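Local coordinates for motility-associated killing factor MakB (Vibrio cholerae serotype O1, PDB 6W1W), which probably serves as one component of a three-component cytotoxin structurally similar to alpha-pore-forming toxins, at residues A[50-55]-A[141-146]; A[135-139]-A[266-271]; A[201-205]-A[251-255]; A[210-214]-A[258-262]. The contacts are given in a common frame with arbitrary orientation. Residue numbers count along the deposited sequence, not the author numbering.

Contact 1: residues A[50-55]-A[141-146]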
loop_
_atom_site.group_PDB
_atom_site.type_symbol
_atom_site.label_atom_id
_atom_site.label_comp_id
_atom_site.label_asym_id
_atom_site.label_seq_id
_atom_site.Cartn_x
_atom_site.Cartn_y
_atom_site.Cartn_z
ATOM N N GLU A 50 10.200 24.196 -13.017
ATOM C CA GLU A 50 8.946 23.560 -13.398
ATOM C C GLU A 50 8.725 22.265 -12.621
ATOM O O GLU A 50 7.602 21.978 -12.190
ATOM C CB GLU A 50 8.944 23.300 -14.905
ATOM C CG GLU A 50 7.589 22.941 -15.490
ATOM C CD GLU A 50 7.617 22.883 -17.004
ATOM O OE1 GLU A 50 7.807 23.942 -17.640
ATOM O OE2 GLU A 50 7.458 21.775 -17.560
ATOM N N VAL A 51 9.785 21.479 -12.419
ATOM C CA VAL A 51 9.637 20.196 -11.734
ATOM C C VAL A 51 9.306 20.405 -10.261
ATOM O O VAL A 51 8.479 19.685 -9.688
ATOM C CB VAL A 51 10.905 19.339 -11.924
ATOM C CG1 VAL A 51 11.056 18.333 -10.804
ATOM C CG2 VAL A 51 10.845 18.617 -13.252
ATOM N N ARG A 52 9.942 21.394 -9.627
ATOM C CA ARG A 52 9.643 21.686 -8.229
ATOM C C ARG A 52 8.173 22.034 -8.046
ATOM O O ARG A 52 7.541 21.608 -7.071
ATOM C CB ARG A 52 10.522 22.830 -7.724
ATOM C CG ARG A 52 11.371 22.486 -6.513
ATOM C CD ARG A 52 12.164 23.693 -6.026
ATOM N NE ARG A 52 12.709 24.472 -7.133
ATOM C CZ ARG A 52 13.810 24.154 -7.805
ATOM N NH1 ARG A 52 14.230 24.923 -8.797
ATOM N NH2 ARG A 52 14.492 23.063 -7.485
ATOM N N SER A 53 7.611 22.804 -8.980
ATOM C CA SER A 53 6.202 23.167 -8.894
ATOM C C SER A 53 5.307 21.944 -9.021
ATOM O O SER A 53 4.376 21.766 -8.229
ATOM C CB SER A 53 5.858 24.193 -9.971
ATOM O OG SER A 53 6.556 25.402 -9.743
ATOM N N ARG A 54 5.577 21.081 -10.003
ATOM C CA ARG A 54 4.678 19.961 -10.254
ATOM C C ARG A 54 4.741 18.897 -9.164
ATOM O O ARG A 54 3.799 18.107 -9.040
ATOM C CB ARG A 54 4.973 19.357 -11.623
ATOM C CG ARG A 54 5.042 20.404 -12.714
ATOM C CD ARG A 54 4.631 19.879 -14.072
ATOM N NE ARG A 54 4.844 20.896 -15.098
ATOM C CZ ARG A 54 4.419 20.800 -16.352
ATOM N NH1 ARG A 54 3.746 19.731 -16.749
ATOM N NH2 ARG A 54 4.667 21.781 -17.211
ATOM N N THR A 55 5.817 18.855 -8.371
ATOM C CA THR A 55 5.813 17.998 -7.187
ATOM C C THR A 55 4.975 18.605 -6.074
ATOM O O THR A 55 4.427 17.872 -5.240
ATOM C CB THR A 55 7.233 17.752 -6.669
ATOM O OG1 THR A 55 7.887 19.007 -6.446
ATOM C CG2 THR A 55 8.036 16.931 -7.655
ATOM N N LEU A 141 2.836 14.794 -15.659
ATOM C CA LEU A 141 3.293 16.177 -15.720
ATOM C C LEU A 141 4.768 16.277 -15.365
ATOM O O LEU A 141 5.531 16.978 -16.040
ATOM C CB LEU A 141 2.453 17.050 -14.789
ATOM C CG LEU A 141 0.990 17.256 -15.180
ATOM C CD1 LEU A 141 0.303 18.109 -14.133
ATOM C CD2 LEU A 141 0.868 17.887 -16.567
ATOM N N LEU A 142 5.186 15.579 -14.308
ATOM C CA LEU A 142 6.603 15.529 -13.963
ATOM C C LEU A 142 7.405 14.825 -15.049
ATOM O O LEU A 142 8.467 15.303 -15.460
ATOM C CB LEU A 142 6.784 14.833 -12.619
ATOM C CG LEU A 142 6.516 15.715 -11.402
ATOM C CD1 LEU A 142 6.358 14.875 -10.153
ATOM C CD2 LEU A 142 7.646 16.720 -11.239
ATOM N N ALA A 143 6.900 13.683 -15.528
ATOM C CA ALA A 143 7.575 12.948 -16.592
ATOM C C ALA A 143 7.809 13.835 -17.806
ATOM O O ALA A 143 8.916 13.880 -18.355
ATOM C CB ALA A 143 6.756 11.716 -16.976
ATOM N N SER A 144 6.768 14.549 -18.240
ATOM C CA SER A 144 6.915 15.461 -19.368
ATOM C C SER A 144 7.884 16.593 -19.042
ATOM O O SER A 144 8.630 17.052 -19.916
ATOM C CB SER A 144 5.544 16.014 -19.766
ATOM O OG SER A 144 5.636 16.905 -20.868
ATOM N N SER A 145 7.914 17.030 -17.778
ATOM C CA SER A 145 8.713 18.193 -17.407
ATOM C C SER A 145 10.204 17.863 -17.357
ATOM O O SER A 145 11.032 18.664 -17.809
ATOM C CB SER A 145 8.227 18.746 -16.068
ATOM O OG SER A 145 8.765 20.031 -15.823
ATOM N N ILE A 146 10.571 16.701 -16.802
ATOM C CA ILE A 146 11.980 16.300 -16.808
ATOM C C ILE A 146 12.432 15.974 -18.225
ATOM O O ILE A 146 13.571 16.260 -18.608
ATOM C CB ILE A 146 12.225 15.113 -15.855
ATOM C CG1 ILE A 146 11.361 13.910 -16.246
ATOM C CG2 ILE A 146 11.989 15.513 -14.407
ATOM C CD1 ILE A 146 11.174 12.886 -15.145
#
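Arg54, with the largest area covered in this contact, lies across the start of the 141-146 segment: its NH1 comes within 3.4 Å of Leu141 CD2, and one face of the guanidinium is covered by Ser145 OG. The guanidinium is paired within its own helix, where Arg54 NH2 and Glu50 OE2, one turn apart, form a 2.8 Å salt bridge. The same carboxylate oxygen accepts a hydrogen bond across the interface, Ser145 OG to Glu50 OE2 at 2.8 Å, so a single acceptor serves both helices. Behind this polar margin the apolar groups close up. Leu142 CD2 reaches Val51 CG1 at 3.8 Å and Thr55 CG2 at 3.6 Å, while Val51 CG2 meets Ile146 CG2 at 3.5 Å. The segment axes are 9.4 Å apart and nearly antiparallel, at 175°, an arrangement characteristic of up-and-down helical bundles such as those of alpha-pore-forming toxins. Helix 251-270 packs against the buried side, with Ile263 touching Leu142 and Ile146, whereas Ile38, in the loop before helix 46-66, covers Val51 and Thr55.

Contact 2: residues A[135-139]-A[266-271]; sequences AKNAE and LSNMSE
Two antiparallel helices of the long bundle meet here through a partly buried polar seam, a salt-bridge network reinforced by serines. Both segments are helical, 266-271 lying at the C-terminal end of its helix; the axes run 10.4 Å apart at 169°. CA atoms pair Ala135 with Ser270 at 7.2 Å and Glu139 with Ser267 at 7.0 Å. Ala135 comes first, its CA-to-CB bond directed at the partner and its CB 4.1 Å from Ser270 OG; Tyr29 and Met62, from two further helices, also touch it. One residue on, Lys136 starts out sideways, but with chi1 and chi2 both m and the rest t its amine swings over the partner helix. There NZ donates to Ser267 O at 3.0 Å and makes a salt bridge to Glu271 OE2 at 2.9 Å. A second salt bridge stays within its own helix, Lys136 NZ to Glu139 OE1 at 2.9 Å. Glu139, chi1 m and chi2 t, then projects its carboxylate between two serines one turn apart, both chi1 m. The Ser267 OG to Glu139 OE1 bond is weak at 3.3 Å, whereas Ser270 OG donates to Glu139 OE2 at a very short 2.4 Å.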
loop_
_atom_site.group_PDB
_atom_site.type_symbol
_atom_site.label_atom_id
_atom_site.label_comp_id
_atom_site.label_asym_id
_atom_site.label_seq_id
_atom_site.Cartn_x
_atom_site.Cartn_y
_atom_site.Cartn_z
ATOM N N ALA A 135 -3.016 10.315 -9.322
ATOM C CA ALA A 135 -1.576 10.115 -9.189
ATOM C C ALA A 135 -0.920 9.907 -10.548
ATOM O O ALA A 135 0.193 10.388 -10.790
ATOM C CB ALA A 135 -1.297 8.929 -8.267
ATOM N N LYS A 136 -1.598 9.197 -11.454
ATOM C CA LYS A 136 -1.075 9.033 -12.806
ATOM C C LYS A 136 -1.026 10.358 -13.561
ATOM O O LYS A 136 -0.145 10.557 -14.405
ATOM C CB LYS A 136 -1.914 8.010 -13.570
ATOM C CG LYS A 136 -1.623 6.574 -13.176
ATOM C CD LYS A 136 -0.142 6.295 -13.337
ATOM C CE LYS A 136 0.304 5.107 -12.514
ATOM N NZ LYS A 136 1.789 5.037 -12.452
ATOM N N ASN A 137 -1.953 11.274 -13.269
ATOM C CA ASN A 137 -1.947 12.570 -13.943
ATOM C C ASN A 137 -0.757 13.416 -13.504
ATOM O O ASN A 137 0.013 13.902 -14.342
ATOM C CB ASN A 137 -3.257 13.314 -13.676
ATOM C CG ASN A 137 -4.289 13.108 -14.775
ATOM O OD1 ASN A 137 -3.957 12.694 -15.890
ATOM N ND2 ASN A 137 -5.550 13.413 -14.467
ATOM N N ALA A 138 -0.597 13.614 -12.192
ATOM C CA ALA A 138 0.493 14.455 -11.705
ATOM C C ALA A 138 1.854 13.858 -12.032
ATOM O O ALA A 138 2.841 14.594 -12.146
ATOM C CB ALA A 138 0.364 14.677 -10.199
ATOM N N GLU A 139 1.932 12.533 -12.185
ATOM C CA GLU A 139 3.187 11.911 -12.593
ATOM C C GLU A 139 3.546 12.292 -14.025
ATOM O O GLU A 139 4.671 12.726 -14.298
ATOM C CB GLU A 139 3.097 10.391 -12.444
ATOM C CG GLU A 139 3.402 9.877 -11.038
ATOM C CD GLU A 139 2.987 8.428 -10.844
ATOM O OE1 GLU A 139 2.914 7.690 -11.850
ATOM O OE2 GLU A 139 2.717 8.033 -9.690
ATOM N N LEU A 266 8.223 6.303 -8.689
ATOM C CA LEU A 266 6.850 6.699 -8.391
ATOM C C LEU A 266 5.867 6.047 -9.355
ATOM O O LEU A 266 4.811 5.556 -8.939
ATOM C CB LEU A 266 6.716 8.219 -8.443
ATOM C CG LEU A 266 7.321 9.027 -7.296
ATOM C CD1 LEU A 266 7.143 10.522 -7.528
ATOM C CD2 LEU A 266 6.705 8.617 -5.972
ATOM N N SER A 267 6.197 6.032 -10.651
ATOM C CA SER A 267 5.343 5.355 -11.624
ATOM C C SER A 267 5.153 3.887 -11.266
ATOM O O SER A 267 4.025 3.382 -11.277
ATOM C CB SER A 267 5.928 5.493 -13.031
ATOM O OG SER A 267 5.527 6.708 -13.641
ATOM N N ASN A 268 6.243 3.187 -10.941
ATOM C CA ASN A 268 6.123 1.777 -10.587
ATOM C C ASN A 268 5.422 1.595 -9.250
ATOM O O ASN A 268 4.670 0.629 -9.070
ATOM C CB ASN A 268 7.500 1.118 -10.556
ATOM C CG ASN A 268 8.137 1.042 -11.927
ATOM O OD1 ASN A 268 9.270 1.480 -12.121
ATOM N ND2 ASN A 268 7.413 0.477 -12.887
ATOM N N MET A 269 5.662 2.506 -8.306
ATOM C CA MET A 269 4.956 2.450 -7.031
ATOM C C MET A 269 3.454 2.608 -7.229
ATOM O O MET A 269 2.661 1.916 -6.579
ATOM C CB MET A 269 5.487 3.532 -6.093
ATOM C CG MET A 269 5.491 3.165 -4.618
ATOM S SD MET A 269 6.404 4.388 -3.634
ATOM C CE MET A 269 7.803 4.743 -4.704
ATOM N N SER A 270 3.043 3.522 -8.121
ATOM C CA SER A 270 1.621 3.761 -8.335
ATOM C C SER A 270 0.936 2.573 -8.992
ATOM O O SER A 270 -0.256 2.350 -8.761
ATOM C CB SER A 270 1.409 5.013 -9.185
ATOM O OG SER A 270 1.710 6.185 -8.449
ATOM N N GLU A 271 1.659 1.797 -9.807
ATOM C CA GLU A 271 1.043 0.642 -10.451
ATOM C C GLU A 271 0.636 -0.442 -9.460
ATOM O O GLU A 271 -0.032 -1.401 -9.861
ATOM C CB GLU A 271 1.978 0.058 -11.511
ATOM C CG GLU A 271 2.438 1.051 -12.572
ATOM C CD GLU A 271 1.301 1.622 -13.415
ATOM O OE1 GLU A 271 0.182 1.064 -13.396
ATOM O OE2 GLU A 271 1.536 2.634 -14.111
#

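Contact 3: residues A[201-205]-A[251-255]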
loop_
_atom_site.group_PDB
_atom_site.type_symbol
_atom_site.label_atom_id
_atom_site.label_comp_id
_atom_site.label_asym_id
_atom_site.label_seq_id
_atom_site.Cartn_x
_atom_site.Cartn_y
_atom_site.Cartn_z
ATOM N N TYR A 201 19.899 12.040 -2.272
ATOM C CA TYR A 201 20.797 12.219 -3.399
ATOM C C TYR A 201 21.338 13.644 -3.402
ATOM O O TYR A 201 20.864 14.522 -2.673
ATOM C CB TYR A 201 20.076 11.910 -4.713
ATOM C CG TYR A 201 19.413 10.549 -4.728
ATOM C CD1 TYR A 201 18.131 10.366 -4.209
ATOM C CD2 TYR A 201 20.066 9.446 -5.251
ATOM C CE1 TYR A 201 17.523 9.117 -4.212
ATOM C CE2 TYR A 201 19.471 8.197 -5.257
ATOM C CZ TYR A 201 18.200 8.034 -4.739
ATOM O OH TYR A 201 17.618 6.783 -4.750
ATOM N N GLY A 202 22.347 13.864 -4.242
ATOM C CA GLY A 202 22.990 15.159 -4.365
ATOM C C GLY A 202 23.756 15.237 -5.667
ATOM O O GLY A 202 23.948 14.239 -6.363
ATOM N N VAL A 203 24.195 16.450 -5.996
ATOM C CA VAL A 203 24.925 16.721 -7.230
ATOM C C VAL A 203 26.289 17.285 -6.858
ATOM O O VAL A 203 26.381 18.210 -6.042
ATOM C CB VAL A 203 24.147 17.683 -8.148
ATOM C CG1 VAL A 203 23.523 18.810 -7.332
ATOM C CG2 VAL A 203 25.059 18.248 -9.234
ATOM N N VAL A 204 27.344 16.739 -7.463
ATOM C CA VAL A 204 28.715 17.002 -7.039
ATOM C C VAL A 204 29.458 17.794 -8.109
ATOM O O VAL A 204 29.073 17.829 -9.280
ATOM C CB VAL A 204 29.477 15.698 -6.722
ATOM C CG1 VAL A 204 28.699 14.856 -5.716
ATOM C CG2 VAL A 204 29.756 14.901 -8.001
ATOM N N MET A 205 30.551 18.432 -7.682
ATOM C CA MET A 205 31.497 19.115 -8.557
ATOM C C MET A 205 32.746 19.457 -7.755
ATOM O O MET A 205 32.847 20.557 -7.199
ATOM C CB MET A 205 30.873 20.373 -9.168
ATOM C CG MET A 205 30.911 20.414 -10.691
ATOM S SD MET A 205 32.537 20.774 -11.400
ATOM C CE MET A 205 33.229 19.133 -11.622
ATOM N N GLU A 251 26.576 19.140 -13.967
ATOM C CA GLU A 251 25.702 19.411 -12.829
ATOM C C GLU A 251 24.237 19.188 -13.184
ATOM O O GLU A 251 23.515 18.480 -12.471
ATOM C CB GLU A 251 25.919 20.838 -12.331
ATOM C CG GLU A 251 27.245 21.060 -11.629
ATOM C CD GLU A 251 27.063 21.618 -10.234
ATOM O OE1 GLU A 251 25.908 21.638 -9.752
ATOM O OE2 GLU A 251 28.070 22.037 -9.623
ATOM N N GLU A 252 23.777 19.792 -14.283
ATOM C CA GLU A 252 22.384 19.624 -14.683
ATOM C C GLU A 252 22.087 18.178 -15.054
ATOM O O GLU A 252 21.041 17.636 -14.676
ATOM C CB GLU A 252 22.051 20.554 -15.850
ATOM C CG GLU A 252 21.810 21.999 -15.450
ATOM C CD GLU A 252 21.085 22.786 -16.525
ATOM O OE1 GLU A 252 20.351 22.166 -17.327
ATOM O OE2 GLU A 252 21.244 24.024 -16.565
ATOM N N ALA A 253 22.999 17.538 -15.791
ATOM C CA ALA A 253 22.788 16.158 -16.210
ATOM C C ALA A 253 22.616 15.227 -15.017
ATOM O O ALA A 253 21.829 14.274 -15.079
ATOM C CB ALA A 253 23.952 15.696 -17.086
ATOM N N GLN A 254 23.335 15.483 -13.923
ATOM C CA GLN A 254 23.120 14.695 -12.714
ATOM C C GLN A 254 21.716 14.913 -12.171
ATOM O O GLN A 254 20.995 13.950 -11.880
ATOM C CB GLN A 254 24.165 15.048 -11.655
ATOM C CG GLN A 254 25.552 14.491 -11.932
ATOM C CD GLN A 254 26.586 15.026 -10.961
ATOM O OE1 GLN A 254 26.531 14.752 -9.760
ATOM N NE2 GLN A 254 27.529 15.808 -11.476
ATOM N N ALA A 255 21.308 16.180 -12.041
ATOM C CA ALA A 255 19.959 16.484 -11.571
ATOM C C ALA A 255 18.909 15.933 -12.523
ATOM O O ALA A 255 17.853 15.458 -12.086
ATOM C CB ALA A 255 19.782 17.992 -11.404
#
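A glutamine side chain that hydrogen-bonds a main chain just as it leaves a strand is the principle at work where the beginning of helix 251-270 packs along the C-terminal part of strand 193-203, an inner strand of the mixed sheet. The two segments run nearly antiparallel, at 162°, with axes 8.3 Å apart. Val203, the most covered residue, directs its CA-to-CB bond at the helix, so that CG2 lies 3.5 Å from Glu251 OE1 and 3.8 Å from Gln254 OE1. Glu251 sets off sideways, yet its end comes nearer the 201-205 segment, bringing OE2 to 3.3 Å from Met205 CB; here its reach is by contact alone, without a hydrogen bond to that segment. Gln254 supplies the polar link. Its side chain places the amide beside Val204, whose main chain it engages at both ends, much as a neighbouring strand would. The amide nitrogen also donates to Ala249 O just before the helix. Toward Val204 O the Gln254 NE2 bond is weak, at 3.4 Å, but Val204 N donates to Gln254 OE1 at 3.1 Å, almost linearly, with an angle of 170°.

Contact 4: residues A[210-214]-A[258-262]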
loop_
_atom_site.group_PDB
_atom_site.type_symbol
_atom_site.label_atom_id
_atom_site.label_comp_id
_atom_site.label_asym_id
_atom_site.label_seq_id
_atom_site.Cartn_x
_atom_site.Cartn_y
_atom_site.Cartn_z
ATOM N N PRO A 210 23.712 19.063 -1.450
ATOM C CA PRO A 210 22.455 18.307 -1.356
ATOM C C PRO A 210 21.435 18.794 -2.375
ATOM O O PRO A 210 21.501 19.917 -2.879
ATOM C CB PRO A 210 21.975 18.568 0.076
ATOM C CG PRO A 210 22.638 19.835 0.474
ATOM C CD PRO A 210 23.981 19.834 -0.218
ATOM N N PHE A 211 20.474 17.923 -2.679
ATOM C CA PHE A 211 19.563 18.186 -3.786
ATOM C C PHE A 211 18.194 17.566 -3.547
ATOM O O PHE A 211 17.255 18.260 -3.142
ATOM C CB PHE A 211 20.186 17.668 -5.086
ATOM C CG PHE A 211 19.305 17.810 -6.292
ATOM C CD1 PHE A 211 18.661 16.706 -6.828
ATOM C CD2 PHE A 211 19.136 19.036 -6.904
ATOM C CE1 PHE A 211 17.857 16.825 -7.939
ATOM C CE2 PHE A 211 18.329 19.160 -8.017
ATOM C CZ PHE A 211 17.691 18.053 -8.536
ATOM N N LEU A 212 18.070 16.266 -3.789
ATOM C CA LEU A 212 16.805 15.555 -3.672
ATOM C C LEU A 212 16.896 14.560 -2.524
ATOM O O LEU A 212 17.977 14.048 -2.217
ATOM C CB LEU A 212 16.469 14.821 -4.974
ATOM C CG LEU A 212 15.078 14.235 -5.232
ATOM C CD1 LEU A 212 14.848 14.164 -6.729
ATOM C CD2 LEU A 212 14.893 12.851 -4.613
ATOM N N SER A 213 15.751 14.279 -1.900
ATOM C CA SER A 213 15.713 13.326 -0.795
ATOM C C SER A 213 14.277 12.859 -0.612
ATOM O O SER A 213 13.447 13.614 -0.098
ATOM C CB SER A 213 16.251 13.956 0.489
ATOM O OG SER A 213 15.200 14.324 1.366
ATOM N N PHE A 214 13.984 11.627 -1.019
ATOM C CA PHE A 214 12.670 11.039 -0.804
ATOM C C PHE A 214 12.800 9.802 0.075
ATOM O O PHE A 214 13.858 9.170 0.141
ATOM C CB PHE A 214 11.976 10.698 -2.134
ATOM C CG PHE A 214 12.384 9.376 -2.725
ATOM C CD1 PHE A 214 13.682 9.157 -3.141
ATOM C CD2 PHE A 214 11.455 8.364 -2.896
ATOM C CE1 PHE A 214 14.054 7.946 -3.693
ATOM C CE2 PHE A 214 11.823 7.150 -3.451
ATOM C CZ PHE A 214 13.123 6.944 -3.849
ATOM N N ILE A 258 18.884 12.105 -11.887
ATOM C CA ILE A 258 18.308 11.775 -10.583
ATOM C C ILE A 258 16.786 11.830 -10.640
ATOM O O ILE A 258 16.100 10.848 -10.324
ATOM C CB ILE A 258 18.862 12.713 -9.495
ATOM C CG1 ILE A 258 20.351 12.438 -9.261
ATOM C CG2 ILE A 258 18.051 12.574 -8.205
ATOM C CD1 ILE A 258 20.995 13.321 -8.209
ATOM N N THR A 259 16.238 12.981 -11.061
ATOM C CA THR A 259 14.793 13.205 -11.012
ATOM C C THR A 259 14.036 12.208 -11.882
ATOM O O THR A 259 12.952 11.746 -11.506
ATOM C CB THR A 259 14.461 14.639 -11.434
ATOM O OG1 THR A 259 15.019 14.906 -12.728
ATOM C CG2 THR A 259 15.016 15.636 -10.432
ATOM N N LYS A 260 14.586 11.865 -13.048
ATOM C CA LYS A 260 13.942 10.867 -13.895
ATOM C C LYS A 260 13.759 9.545 -13.154
ATOM O O LYS A 260 12.719 8.891 -13.291
ATOM C CB LYS A 260 14.752 10.684 -15.178
ATOM C CG LYS A 260 14.752 9.285 -15.769
ATOM C CD LYS A 260 13.427 8.928 -16.410
ATOM C CE LYS A 260 13.572 7.760 -17.370
ATOM N NZ LYS A 260 14.256 8.161 -18.634
ATOM N N ALA A 261 14.739 9.154 -12.333
ATOM C CA ALA A 261 14.642 7.887 -11.611
ATOM C C ALA A 261 13.666 7.959 -10.441
ATOM O O ALA A 261 12.984 6.970 -10.149
ATOM C CB ALA A 261 16.022 7.454 -11.119
ATOM N N ILE A 262 13.582 9.106 -9.762
ATOM C CA ILE A 262 12.589 9.266 -8.701
ATOM C C ILE A 262 11.177 9.170 -9.273
ATOM O O ILE A 262 10.301 8.509 -8.698
ATOM C CB ILE A 262 12.809 10.594 -7.956
ATOM C CG1 ILE A 262 14.286 10.760 -7.611
ATOM C CG2 ILE A 262 11.963 10.641 -6.691
ATOM C CD1 ILE A 262 14.823 9.661 -6.729
#
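Helix-on-sheet packing depends on strand side chains meshing with those along one side of a helix, and here strand 209-220 of the mixed sheet meets helix 251-270. The segment axes lie 10.2 Å apart and almost parallel, at 7°, which lets strand and helix stay side by side. Regular alternation is broken at Phe211 (phi/psi -150/-80°), so Phe211, Leu212 and Phe214 all point to the helix while Ser213 points away. No hydrogen bond crosses the interface; shape does the work. Leu212 is the central bump: CD1 enters a hollow lined by Ile258, Thr259 and Ile262, at 3.9 Å from Ile258 CG2, 4.0 Å from Thr259 CG2 and 3.6 Å from Ile262 CG1. Phe211 fills the space beside it, presenting its ring edge, with CE1 4.0 Å from Thr259 CG2 and 4.3 Å from Ile258 CG2. The Thr259 hydroxyl is hydrogen-bonded to Ala255 O of its own helix. Farther along, Ile262 becomes the bump and Phe214 the surface it meets. Tyr201 of the adjoining strand touches Phe214, Ile258 and Ile262. Phe214 CE1 comes within 3.6 Å of Ile262 CD1, while Ile262 CG2 sits over the ring in a CH-pi contact, 4.3 Å from the centroid and 15° off its normal.

From the N terminus, contact 1 is the first to close, returning helix 100-151 to helix 46-66 after an almost wholly helical excursion. Contact 2 opens before that, at 135-139, so the two cross; it closes only at the end of helix 251-270. Inside its long loop lie contacts 3 and 4, which cross each other: neighbouring strands 193-203 and 209-220 are met in turn by successive parts of that helix. Helix 251-270 therefore joins sheet to bundle, with the strands met by 251-262 and helix 100-151 met from the middle of the helix to its end. Contacts 3 and 4 touch through Tyr201 and Ala255, while Ile146 packs contact 1 against contact 4, so that contacts 1, 4 and 3 join side by side.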